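PDB 4NRH: CopN from Chlamydia pneumoniae, which probably acts as a gatekeeper of type III secretion, working in complex with the chaperone Scc3 to direct the secretion of translocator proteins. Local coordinates for residues A[32-37]-A[68-73]; A[62-67]-A[91-96]. All coordinates share one frame; numbering follows the deposited sequence.

Contact 1: residues A[32-37]-A[68-73]; sequences QELRGL and LDYLVQ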
# COMPACT_ATOMS: atom_id res chain seq x y z
N GLN A 32 22.72 33.00 15.07
CA GLN A 32 22.53 34.30 15.70
C GLN A 32 21.48 34.23 16.80
O GLN A 32 21.67 34.78 17.89
CB GLN A 32 22.13 35.35 14.66
CG GLN A 32 22.18 36.79 15.14
CD GLN A 32 23.59 37.36 15.14
OE1 GLN A 32 24.57 36.62 15.03
NE2 GLN A 32 23.69 38.68 15.24
N GLU A 33 20.38 33.55 16.51
CA GLU A 33 19.28 33.43 17.47
C GLU A 33 19.65 32.53 18.64
O GLU A 33 19.19 32.74 19.76
CB GLU A 33 18.03 32.89 16.77
CG GLU A 33 17.36 33.91 15.86
CD GLU A 33 16.44 33.28 14.83
OE1 GLU A 33 16.28 32.04 14.86
OE2 GLU A 33 15.87 34.02 14.00
N LEU A 34 20.49 31.53 18.39
CA LEU A 34 20.95 30.64 19.45
C LEU A 34 21.93 31.35 20.37
O LEU A 34 21.85 31.23 21.60
CB LEU A 34 21.59 29.38 18.86
CG LEU A 34 20.63 28.34 18.31
CD1 LEU A 34 21.38 27.22 17.59
CD2 LEU A 34 19.77 27.77 19.42
N ARG A 35 22.86 32.10 19.79
CA ARG A 35 23.82 32.88 20.57
C ARG A 35 23.12 33.99 21.34
O ARG A 35 23.52 34.33 22.46
CB ARG A 35 24.91 33.46 19.67
CG ARG A 35 25.87 32.43 19.10
CD ARG A 35 27.02 33.09 18.34
NE ARG A 35 26.56 33.72 17.11
CZ ARG A 35 26.55 33.12 15.92
NH1 ARG A 35 26.97 31.86 15.81
NH2 ARG A 35 26.12 33.76 14.85
N GLY A 36 22.08 34.56 20.74
CA GLY A 36 21.30 35.60 21.38
C GLY A 36 20.64 35.09 22.65
O GLY A 36 20.57 35.80 23.65
N LEU A 37 20.15 33.86 22.59
CA LEU A 37 19.55 33.21 23.76
C LEU A 37 20.61 32.94 24.82
O LEU A 37 20.40 33.18 26.01
CB LEU A 37 18.86 31.91 23.35
CG LEU A 37 18.27 31.06 24.48
CD1 LEU A 37 17.29 31.87 25.31
CD2 LEU A 37 17.60 29.81 23.92
N LEU A 68 17.84 24.14 23.92
CA LEU A 68 18.28 23.65 25.23
C LEU A 68 19.44 22.67 25.09
O LEU A 68 20.38 22.70 25.88
CB LEU A 68 17.12 23.00 25.98
CG LEU A 68 16.20 24.01 26.68
CD1 LEU A 68 14.86 23.38 27.00
CD2 LEU A 68 16.86 24.55 27.94
N ASP A 69 19.36 21.78 24.10
CA ASP A 69 20.47 20.88 23.79
C ASP A 69 21.74 21.68 23.51
O ASP A 69 22.83 21.31 23.96
CB ASP A 69 20.14 19.99 22.60
CG ASP A 69 19.01 19.02 22.89
OD1 ASP A 69 18.85 18.63 24.07
OD2 ASP A 69 18.29 18.64 21.95
N TYR A 70 21.60 22.77 22.76
CA TYR A 70 22.72 23.62 22.41
C TYR A 70 23.31 24.31 23.64
O TYR A 70 24.53 24.34 23.82
CB TYR A 70 22.31 24.68 21.39
CG TYR A 70 23.21 25.89 21.39
CD1 TYR A 70 24.49 25.83 20.85
CD2 TYR A 70 22.79 27.09 21.94
CE1 TYR A 70 25.32 26.93 20.86
CE2 TYR A 70 23.62 28.20 21.95
CZ TYR A 70 24.88 28.12 21.41
OH TYR A 70 25.71 29.22 21.41
N LEU A 71 22.44 24.86 24.49
CA LEU A 71 22.87 25.59 25.68
C LEU A 71 23.66 24.70 26.63
O LEU A 71 24.69 25.10 27.16
CB LEU A 71 21.66 26.18 26.40
CG LEU A 71 20.93 27.31 25.68
CD1 LEU A 71 19.67 27.70 26.44
CD2 LEU A 71 21.84 28.51 25.49
N VAL A 72 23.16 23.48 26.84
CA VAL A 72 23.85 22.51 27.68
C VAL A 72 25.22 22.14 27.11
O VAL A 72 26.20 22.03 27.84
CB VAL A 72 23.00 21.23 27.85
CG1 VAL A 72 23.82 20.11 28.48
CG2 VAL A 72 21.76 21.52 28.68
N GLN A 73 25.28 21.98 25.79
CA GLN A 73 26.50 21.53 25.13
C GLN A 73 27.57 22.62 25.03
O GLN A 73 28.76 22.33 25.12
CB GLN A 73 26.16 21.00 23.73
CG GLN A 73 27.30 20.22 23.08
CD GLN A 73 26.94 19.71 21.70
OE1 GLN A 73 25.79 19.81 21.26
NE2 GLN A 73 27.92 19.15 21.00
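The helix segments 32-37 and 68-73 cross at -61°, with their axes 10.4 Å apart at closest approach, and Leu-34 and Tyr-70 are the residues whose CA atoms come nearest. Tyr-70 contributes the largest share of the buried surface. Its CG lies anti to the backbone N (chi1 157°), which sends the ring across to helix 31-40. Leu-34 CB sits over one face of that ring in a CH-pi contact, 4.2 Å from the centroid. Leu-34 CD2 adds a touch on Tyr-70 CD2 at 4.0 Å. The Leu-34 carbonyl O also lies 3.5 Å from Tyr-70 CE2. This is apolar helix-to-helix packing inside the all-helical HrpJ-like region, and no hydrogen bond crosses it. About one helical turn further along helix 31-40, Leu-37 and Leu-71 meet at about a right angle, methyl to methyl, with Leu-37 CD2 3.9 Å from Leu-71 CD1. Arg-35 borders the contact through its aliphatic part: its CG is 4.0 Å from Tyr-70 OH. The guanidinium turns elsewhere. Its NH1 forms salt bridges with Asp-20 and Asp-17, and its NH2 donates to Gln-32 OE1 at 3.3 Å, in the guanidinium plane. Helix 18-24 flanks the pair, with Ala-19 against Tyr-70 and Tyr-22 against Leu-34.

Contact 2: residues A[62-67]-A[91-96]; sequences ALQSTA and NTHTEQ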
# COMPACT_ATOMS: atom_id res chain seq x y z
N ALA A 62 9.67 22.23 19.82
CA ALA A 62 10.72 21.40 19.23
C ALA A 62 12.02 22.17 19.12
O ALA A 62 13.10 21.64 19.40
CB ALA A 62 10.29 20.88 17.87
N LEU A 63 11.92 23.43 18.71
CA LEU A 63 13.09 24.30 18.60
C LEU A 63 13.57 24.72 19.99
O LEU A 63 14.77 24.93 20.20
CB LEU A 63 12.78 25.53 17.75
CG LEU A 63 12.89 25.37 16.22
CD1 LEU A 63 14.27 24.88 15.83
CD2 LEU A 63 11.81 24.45 15.67
N GLN A 64 12.63 24.87 20.93
CA GLN A 64 12.98 25.13 22.32
C GLN A 64 13.84 23.99 22.86
O GLN A 64 14.85 24.22 23.54
CB GLN A 64 11.73 25.28 23.19
CG GLN A 64 10.86 26.48 22.85
CD GLN A 64 9.57 26.50 23.64
OE1 GLN A 64 9.32 25.61 24.46
NE2 GLN A 64 8.74 27.50 23.39
N SER A 65 13.44 22.77 22.54
CA SER A 65 14.16 21.57 22.96
C SER A 65 15.52 21.50 22.29
O SER A 65 16.50 21.05 22.89
CB SER A 65 13.34 20.31 22.64
OG SER A 65 14.00 19.15 23.11
N THR A 66 15.58 21.94 21.04
CA THR A 66 16.83 21.99 20.29
C THR A 66 17.79 23.02 20.89
O THR A 66 18.98 22.75 21.06
CB THR A 66 16.59 22.32 18.81
OG1 THR A 66 15.79 21.29 18.21
CG2 THR A 66 17.91 22.44 18.06
N ALA A 67 17.25 24.20 21.20
CA ALA A 67 18.04 25.28 21.79
C ALA A 67 18.62 24.87 23.14
O ALA A 67 19.76 25.21 23.46
CB ALA A 67 17.19 26.53 21.94
N ASN A 91 15.68 19.08 31.40
CA ASN A 91 14.93 17.93 31.90
C ASN A 91 13.49 18.29 32.25
O ASN A 91 12.57 17.52 31.98
CB ASN A 91 15.63 17.33 33.13
CG ASN A 91 14.83 16.21 33.76
OD1 ASN A 91 14.69 15.13 33.17
ND2 ASN A 91 14.31 16.45 34.96
N THR A 92 13.31 19.46 32.86
CA THR A 92 11.98 19.94 33.21
C THR A 92 11.16 20.20 31.95
O THR A 92 9.98 19.87 31.88
CB THR A 92 12.04 21.22 34.06
OG1 THR A 92 12.77 20.96 35.27
CG2 THR A 92 10.65 21.70 34.41
N HIS A 93 11.81 20.81 30.96
CA HIS A 93 11.18 21.08 29.67
C HIS A 93 10.69 19.80 29.00
O HIS A 93 9.55 19.73 28.54
CB HIS A 93 12.15 21.82 28.75
CG HIS A 93 11.55 22.26 27.45
ND1 HIS A 93 11.56 21.48 26.32
CD2 HIS A 93 10.92 23.41 27.11
CE1 HIS A 93 10.96 22.12 25.34
NE2 HIS A 93 10.56 23.30 25.79
N THR A 94 11.57 18.80 28.94
CA THR A 94 11.23 17.51 28.36
C THR A 94 10.08 16.85 29.12
O THR A 94 9.20 16.24 28.52
CB THR A 94 12.46 16.57 28.35
OG1 THR A 94 13.46 17.10 27.49
CG2 THR A 94 12.07 15.17 27.88
N GLU A 95 10.09 16.99 30.44
CA GLU A 95 9.04 16.42 31.27
C GLU A 95 7.71 17.13 31.04
O GLU A 95 6.66 16.49 30.98
CB GLU A 95 9.42 16.51 32.76
CG GLU A 95 10.26 15.35 33.26
CD GLU A 95 10.71 15.55 34.69
OE1 GLU A 95 9.90 16.04 35.51
OE2 GLU A 95 11.87 15.21 35.01
N GLN A 96 7.76 18.45 30.92
CA GLN A 96 6.56 19.26 30.74
C GLN A 96 5.90 19.06 29.38
O GLN A 96 4.69 18.83 29.30
CB GLN A 96 6.90 20.74 30.94
CG GLN A 96 5.79 21.70 30.55
CD GLN A 96 6.20 23.16 30.70
OE1 GLN A 96 7.22 23.47 31.31
NE2 GLN A 96 5.40 24.05 30.13
O HOH W 1 13.04 19.43 25.73
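His-93 NE2 donates a hydrogen bond to Gln-64 OE1 at 2.9 Å, and this is the direct polar link between segments 62-67 and 91-96. The bond is nearly straight, at 168° about the hydrogen. The acceptor lies in the ring plane, and the N-H is received on a lone pair of the amide oxygen. The amide and ring planes are 66° apart. His-93 NE2 also lies 3.5 Å from Gln-64 CB, at the base of the same side chain. His-93 CE1 lies 4.0 Å from Ser-65 CB. The ring gets there because its CG is anti to the backbone N (chi1 -174°). Helices 61-74 and 80-97 thus meet in the HrpJ-like region through a buried polar pair. Both ring nitrogens are engaged. ND1 pairs at 2.6 Å with a water near the ring plane, and that water also bonds Ser-65 OG at 2.8 Å and Thr-94 OG1 at 3.0 Å. In the next shell, Ile-58 O accepts from Gln-64 NE2, which helps fix the rotation of the amide. Lys-105 NZ bonds Ser-65 OG. Leu-51 of helix 47-57 packs on His-93, and the Phe-97 ring meets the imidazole.

In the fold
Contacts 1 and 2 have centres about 12 Å apart and share helix 61-74. Contact 2 uses its first half and contact 1 its second. Along the chain the segments alternate, in the order 32-37, 62-67, 68-73, 91-96. Helix 61-74 therefore packs against the earlier helix 31-40 and the later helix 80-97. The two contacts also touch each other. Leu-68 CD1 lies 3.5 Å from His-93 CG, and Ala-67 CB lies 3.8 Å from Leu-34 CD2. All four segments belong to the HrpJ-like region, well away from the centre of the elongated chain. Together they join three helices of this region into one packed unit.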